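Local atomic coordinates of UPF0311 protein RPA1785 (Rhodopseudomonas palustris, PDB entry 3C5O), a protein that is of unknown function but belongs to the UPF0311 (DUF3237) family and folds into an antiparallel beta-barrel. Residues 13-18 with 41-46; 51-56 with 73-78. All coordinates share one frame; numbering follows the deposited sequence.

How the contacts relate
From the N terminus, strand 9-27 runs out, the chain turns, and strand 32-45 comes back along it; contact 1 (13-18 with 41-46) closes that first hairpin. Strand 48-62 follows directly and turns into strand 68-78, and contact 2 (51-56 with 73-78) closes this second hairpin. The two loops are in series along the chain, neither nested nor crossed. Together they tie the first four strands of the eight-stranded antiparallel barrel; the centres of the two contacts lie about 10 Å apart. The join between them is the 32-45/48-62 strand pair: Gly41 O lies 2.9 Å from Val52 N, and inside the barrel Val43 CG2 packs 3.6 Å from Phe76 CG.

Contact 1. Residues 13-18 with 41-46; sequences FTITAR and GEVKGE
Gly41 lies against Thr16 and Ala17 where two strands of a beta hairpin run antiparallel, the first two strands of the closed barrel. Its CA comes to 2.9 Å from Thr16 O in a CA-H...O contact; at its phi of 141° a CB would press on the carbonyl O of the preceding residue and clash with Thr16 O, which glycine avoids. Glu42 then pairs with Thr16 through two backbone bonds, Glu42 N to Thr16 O and Thr16 N to Glu42 O. On the face that carries Thr14, Thr16, Glu42 and Lys44, a water sits 2.8 Å from Thr16 OG1 and gives weak bonds to Thr14 O and Glu42 O, so it ties the two strands only weakly. Val43 turns to the other face, into the barrel. With CG1 anti to the backbone N (chi1 176°), that methyl lies 3.9 Å from Phe13 CD2; the Val43 and Ile15 side chains lie side by side, and Val43 CG2 meets Ile15 CG1 at 4.0 Å. Tyr74 of strand 68-78 extends this core by touching Ile15. Lys44 repeats the two-bond pairing, its N to Thr14 O at 2.8 Å and Thr14 N to its O at 2.7 Å. Thr14 OG1 is hydrogen-bonded elsewhere, to Tyr11 OH and Asp150 OD1. Gly45 brings its CA 3.7 Å from Phe13 CB, and that same CB sits 3.3 Å from Lys44 O.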
loop_
_atom_site.group_PDB
_atom_site.type_symbol
_atom_site.label_atom_id
_atom_site.label_comp_id
_atom_site.label_asym_id
_atom_site.label_seq_id
_atom_site.Cartn_x
_atom_site.Cartn_y
_atom_site.Cartn_z
ATOM N N PHE B 13 -0.972 17.656 18.746
ATOM C CA PHE B 13 -2.307 18.198 18.458
ATOM C C PHE B 13 -3.353 17.132 18.438
ATOM O O PHE B 13 -3.026 15.947 18.397
ATOM C CB PHE B 13 -2.337 19.027 17.140
ATOM C CG PHE B 13 -1.783 18.308 15.932
ATOM C CD1 PHE B 13 -0.475 18.543 15.509
ATOM C CD2 PHE B 13 -2.573 17.422 15.202
ATOM C CE1 PHE B 13 0.036 17.894 14.412
ATOM C CE2 PHE B 13 -2.064 16.765 14.083
ATOM C CZ PHE B 13 -0.758 17.005 13.689
ATOM N N THR B 14 -4.612 17.561 18.459
ATOM C CA THR B 14 -5.754 16.653 18.397
ATOM C C THR B 14 -6.571 16.861 17.108
ATOM O O THR B 14 -6.865 18.005 16.722
ATOM C CB THR B 14 -6.623 16.784 19.652
ATOM O OG1 THR B 14 -5.820 16.493 20.802
ATOM C CG2 THR B 14 -7.792 15.806 19.623
ATOM N N ILE B 15 -6.859 15.745 16.422
ATOM C CA ILE B 15 -7.787 15.697 15.276
ATOM C C ILE B 15 -9.108 15.095 15.737
ATOM O O ILE B 15 -9.141 13.967 16.260
ATOM C CB ILE B 15 -7.272 14.790 14.112
ATOM C CG1 ILE B 15 -5.918 15.285 13.575
ATOM C CG2 ILE B 15 -8.303 14.721 12.978
ATOM C CD1 ILE B 15 -5.294 14.329 12.546
ATOM N N THR B 16 -10.185 15.851 15.562
ATOM C CA THR B 16 -11.517 15.374 15.851
ATOM C C THR B 16 -12.217 15.158 14.513
ATOM O O THR B 16 -12.493 16.118 13.810
ATOM C CB THR B 16 -12.294 16.404 16.694
ATOM O OG1 THR B 16 -11.616 16.612 17.936
ATOM C CG2 THR B 16 -13.707 15.935 16.987
ATOM N N ALA B 17 -12.480 13.911 14.135
ATOM C CA ALA B 17 -13.179 13.647 12.886
ATOM C C ALA B 17 -14.649 13.252 13.095
ATOM O O ALA B 17 -14.934 12.236 13.747
ATOM C CB ALA B 17 -12.445 12.578 12.089
ATOM N N ARG B 18 -15.573 14.045 12.546
ATOM C CA ARG B 18 -17.001 13.679 12.530
ATOM C C ARG B 18 -17.197 12.562 11.508
ATOM O O ARG B 18 -16.764 12.661 10.350
ATOM C CB ARG B 18 -17.921 14.875 12.203
ATOM C CG ARG B 18 -17.643 16.161 12.983
ATOM C CD ARG B 18 -18.657 17.353 12.710
ATOM N NE ARG B 18 -19.202 17.533 11.329
ATOM C CZ ARG B 18 -20.349 16.983 10.879
ATOM N NH1 ARG B 18 -21.086 16.162 11.652
ATOM N NH2 ARG B 18 -20.762 17.226 9.635
ATOM N N GLY B 41 -14.777 18.006 10.881
ATOM C CA GLY B 41 -14.006 17.954 12.103
ATOM C C GLY B 41 -13.080 19.139 12.267
ATOM O O GLY B 41 -13.171 20.133 11.527
ATOM N N GLU B 42 -12.171 19.030 13.230
ATOM C CA GLU B 42 -11.324 20.143 13.633
ATOM C C GLU B 42 -9.961 19.599 13.976
ATOM O O GLU B 42 -9.836 18.462 14.421
ATOM C CB GLU B 42 -11.890 20.810 14.888
ATOM C CG GLU B 42 -13.346 21.236 14.795
ATOM C CD GLU B 42 -13.495 22.768 14.784
ATOM O OE1 GLU B 42 -12.947 23.454 15.702
ATOM O OE2 GLU B 42 -14.170 23.297 13.859
ATOM N N VAL B 43 -8.943 20.418 13.781
ATOM C CA VAL B 43 -7.599 20.095 14.223
ATOM C C VAL B 43 -7.119 21.181 15.165
ATOM O O VAL B 43 -7.259 22.373 14.873
ATOM C CB VAL B 43 -6.648 19.967 13.035
ATOM C CG1 VAL B 43 -5.240 19.738 13.496
ATOM C CG2 VAL B 43 -7.111 18.812 12.142
ATOM N N LYS B 44 -6.586 20.787 16.317
ATOM C CA LYS B 44 -6.154 21.784 17.289
ATOM C C LYS B 44 -5.008 21.333 18.184
ATOM O O LYS B 44 -4.975 20.212 18.708
ATOM C CB LYS B 44 -7.329 22.308 18.128
ATOM C CG LYS B 44 -7.055 23.697 18.690
ATOM C CD LYS B 44 -8.175 24.220 19.575
ATOM C CE LYS B 44 -7.683 25.406 20.414
ATOM N NZ LYS B 44 -8.757 26.020 21.246
ATOM N N GLY B 45 -4.066 22.251 18.329
ATOM C CA GLY B 45 -2.896 22.108 19.176
ATOM C C GLY B 45 -2.266 23.481 19.227
ATOM O O GLY B 45 -2.899 24.455 18.814
ATOM N N GLU B 46 -1.038 23.566 19.741
ATOM C CA GLU B 46 -0.276 24.830 19.741
ATOM C C GLU B 46 0.244 25.089 18.342
ATOM O O GLU B 46 0.932 24.249 17.763
ATOM C CB GLU B 46 0.935 24.765 20.672
ATOM C CG GLU B 46 0.642 24.664 22.141
ATOM C CD GLU B 46 1.830 25.121 22.978
ATOM O OE1 GLU B 46 2.818 25.630 22.385
ATOM O OE2 GLU B 46 1.769 24.980 24.227
HETATM O O HOH W 1 -9.468 18.364 17.722
#

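Contact 2. Residues 51-56 with 73-78; sequences QVLPFG and KYAFET
Gln51 and Glu77 form an antiparallel hydrogen-bonded pair, Gln51 N to Glu77 O at 2.9 Å and Glu77 N to Gln51 O at 3.0 Å, and two residues further along, Leu53 N reaches Ala75 O in a nearly straight bond. Between these rungs Val52 stands opposite Phe76 in a non-hydrogen-bonded pair, and both side chains turn into the barrel. Val52 CG1, anti to the backbone N (chi1 171°), comes obliquely to Tyr74 CD1 at 3.9 Å. Ile38 touches both Val52 and Tyr74, and Ile15 adds to the same cluster, so residues of four successive strands meet here. Phe76 CB sits 3.3 Å from Gln51 O.

The contact belongs to the hairpin of strands 48-62 and 68-78, and Pro54 is the centre of an inverse gamma turn. Phe55 N gives a weak bond back to Leu53 O across that turn. A water mediates between the turn and the neighbouring strand: it accepts from Ala75 N at 2.7 Å and lies within donating distance of Leu53 O and Phe55 O, but its two protons cannot serve every acceptor around it, so these two bonds are not both certain. The same water stands 3.8 Å above one face of the Phe55 ring, toward the rim.

On the outer side, Ala75 CB is met by Leu53 CD1 at 4.1 Å and by Phe55 CZ. The other leucine branch, CD2, touches Glu77 CB. Ile35 of the second subunit packs on both Phe55 and Ala75, and Thr23 of that subunit on Leu53. Gly56 CA approaches Lys73 O to 3.2 Å, a closeness that needs glycine: a CB here would run into Lys73 O and Tyr74 CB.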
loop_
_atom_site.group_PDB
_atom_site.type_symbol
_atom_site.label_atom_id
_atom_site.label_comp_id
_atom_site.label_asym_id
_atom_site.label_seq_id
_atom_site.Cartn_x
_atom_site.Cartn_y
_atom_site.Cartn_z
ATOM N N GLN B 51 -9.555 22.783 10.005
ATOM C CA GLN B 51 -10.882 22.246 9.834
ATOM C C GLN B 51 -10.694 21.005 8.959
ATOM O O GLN B 51 -9.995 21.073 7.945
ATOM C CB GLN B 51 -11.735 23.305 9.125
ATOM C CG GLN B 51 -13.178 23.489 9.617
ATOM C CD GLN B 51 -13.303 23.835 11.105
ATOM O OE1 GLN B 51 -12.468 24.537 11.690
ATOM N NE2 GLN B 51 -14.360 23.325 11.721
ATOM N N VAL B 52 -11.265 19.867 9.366
ATOM C CA VAL B 52 -11.206 18.641 8.567
ATOM C C VAL B 52 -12.172 18.881 7.429
ATOM O O VAL B 52 -13.293 19.376 7.662
ATOM C CB VAL B 52 -11.597 17.359 9.356
ATOM C CG1 VAL B 52 -11.730 16.143 8.392
ATOM C CG2 VAL B 52 -10.588 17.059 10.456
ATOM N N LEU B 53 -11.735 18.571 6.207
ATOM C CA LEU B 53 -12.542 18.832 5.022
ATOM C C LEU B 53 -13.657 17.792 4.866
ATOM O O LEU B 53 -13.506 16.652 5.329
ATOM C CB LEU B 53 -11.653 18.956 3.781
ATOM C CG LEU B 53 -10.634 20.118 3.792
ATOM C CD1 LEU B 53 -9.744 20.054 2.535
ATOM C CD2 LEU B 53 -11.286 21.510 3.908
ATOM N N PRO B 54 -14.805 18.199 4.278
ATOM C CA PRO B 54 -16.001 17.366 4.195
ATOM C C PRO B 54 -15.932 16.189 3.226
ATOM O O PRO B 54 -16.857 15.999 2.422
ATOM C CB PRO B 54 -17.077 18.363 3.740
ATOM C CG PRO B 54 -16.338 19.404 2.995
ATOM C CD PRO B 54 -15.045 19.552 3.725
ATOM N N PHE B 55 -14.874 15.386 3.288
ATOM C CA PHE B 55 -14.771 14.234 2.387
ATOM C C PHE B 55 -13.740 13.236 2.917
ATOM O O PHE B 55 -12.999 13.546 3.850
ATOM C CB PHE B 55 -14.441 14.651 0.935
ATOM C CG PHE B 55 -13.146 15.386 0.793
ATOM C CD1 PHE B 55 -11.929 14.693 0.837
ATOM C CD2 PHE B 55 -13.128 16.782 0.639
ATOM C CE1 PHE B 55 -10.712 15.384 0.722
ATOM C CE2 PHE B 55 -11.919 17.477 0.509
ATOM C CZ PHE B 55 -10.706 16.778 0.556
ATOM N N GLY B 56 -13.694 12.060 2.303
ATOM C CA GLY B 56 -12.841 11.002 2.799
ATOM C C GLY B 56 -13.639 9.946 3.544
ATOM O O GLY B 56 -14.869 10.036 3.662
ATOM N N LYS B 73 -8.429 8.057 5.056
ATOM C CA LYS B 73 -7.809 9.020 4.178
ATOM C C LYS B 73 -8.729 10.213 4.082
ATOM O O LYS B 73 -9.885 10.093 3.726
ATOM C CB LYS B 73 -7.554 8.409 2.810
ATOM C CG LYS B 73 -6.553 7.275 2.855
ATOM C CD LYS B 73 -6.301 6.642 1.507
ATOM C CE LYS B 73 -5.420 5.397 1.727
ATOM N NZ LYS B 73 -4.730 4.950 0.489
ATOM N N TYR B 74 -8.198 11.365 4.474
ATOM C CA TYR B 74 -8.908 12.623 4.449
ATOM C C TYR B 74 -7.905 13.769 4.456
ATOM O O TYR B 74 -6.699 13.550 4.291
ATOM C CB TYR B 74 -9.846 12.717 5.655
ATOM C CG TYR B 74 -9.196 12.489 7.008
ATOM C CD1 TYR B 74 -8.930 13.551 7.875
ATOM C CD2 TYR B 74 -8.868 11.197 7.437
ATOM C CE1 TYR B 74 -8.352 13.332 9.144
ATOM C CE2 TYR B 74 -8.297 10.970 8.694
ATOM C CZ TYR B 74 -8.048 12.042 9.540
ATOM O OH TYR B 74 -7.497 11.796 10.787
ATOM N N ALA B 75 -8.393 14.990 4.662
ATOM C CA ALA B 75 -7.527 16.152 4.616
ATOM C C ALA B 75 -8.016 17.179 5.607
ATOM O O ALA B 75 -9.201 17.189 5.982
ATOM C CB ALA B 75 -7.493 16.734 3.222
ATOM N N PHE B 76 -7.111 18.044 6.051
ATOM C CA PHE B 76 -7.544 19.248 6.739
ATOM C C PHE B 76 -6.886 20.486 6.175
ATOM O O PHE B 76 -5.811 20.422 5.570
ATOM C CB PHE B 76 -7.397 19.138 8.270
ATOM C CG PHE B 76 -5.981 19.021 8.773
ATOM C CD1 PHE B 76 -5.203 20.171 9.023
ATOM C CD2 PHE B 76 -5.441 17.772 9.079
ATOM C CE1 PHE B 76 -3.897 20.070 9.525
ATOM C CE2 PHE B 76 -4.148 17.646 9.602
ATOM C CZ PHE B 76 -3.365 18.801 9.828
ATOM N N GLU B 77 -7.570 21.608 6.349
ATOM C CA GLU B 77 -7.038 22.902 6.002
ATOM C C GLU B 77 -6.862 23.793 7.242
ATOM O O GLU B 77 -7.802 23.992 8.017
ATOM C CB GLU B 77 -7.941 23.593 4.983
ATOM C CG GLU B 77 -7.325 24.858 4.446
ATOM C CD GLU B 77 -8.145 25.512 3.344
ATOM O OE1 GLU B 77 -9.368 25.226 3.249
ATOM O OE2 GLU B 77 -7.555 26.331 2.577
ATOM N N THR B 78 -5.667 24.356 7.403
ATOM C CA THR B 78 -5.396 25.246 8.520
ATOM C C THR B 78 -5.878 26.689 8.306
ATOM O O THR B 78 -6.165 27.117 7.163
ATOM C CB THR B 78 -3.925 25.283 8.857
ATOM O OG1 THR B 78 -3.224 26.013 7.839
ATOM C CG2 THR B 78 -3.378 23.875 8.997
HETATM O O HOH W 2 -11.099 15.331 4.588
#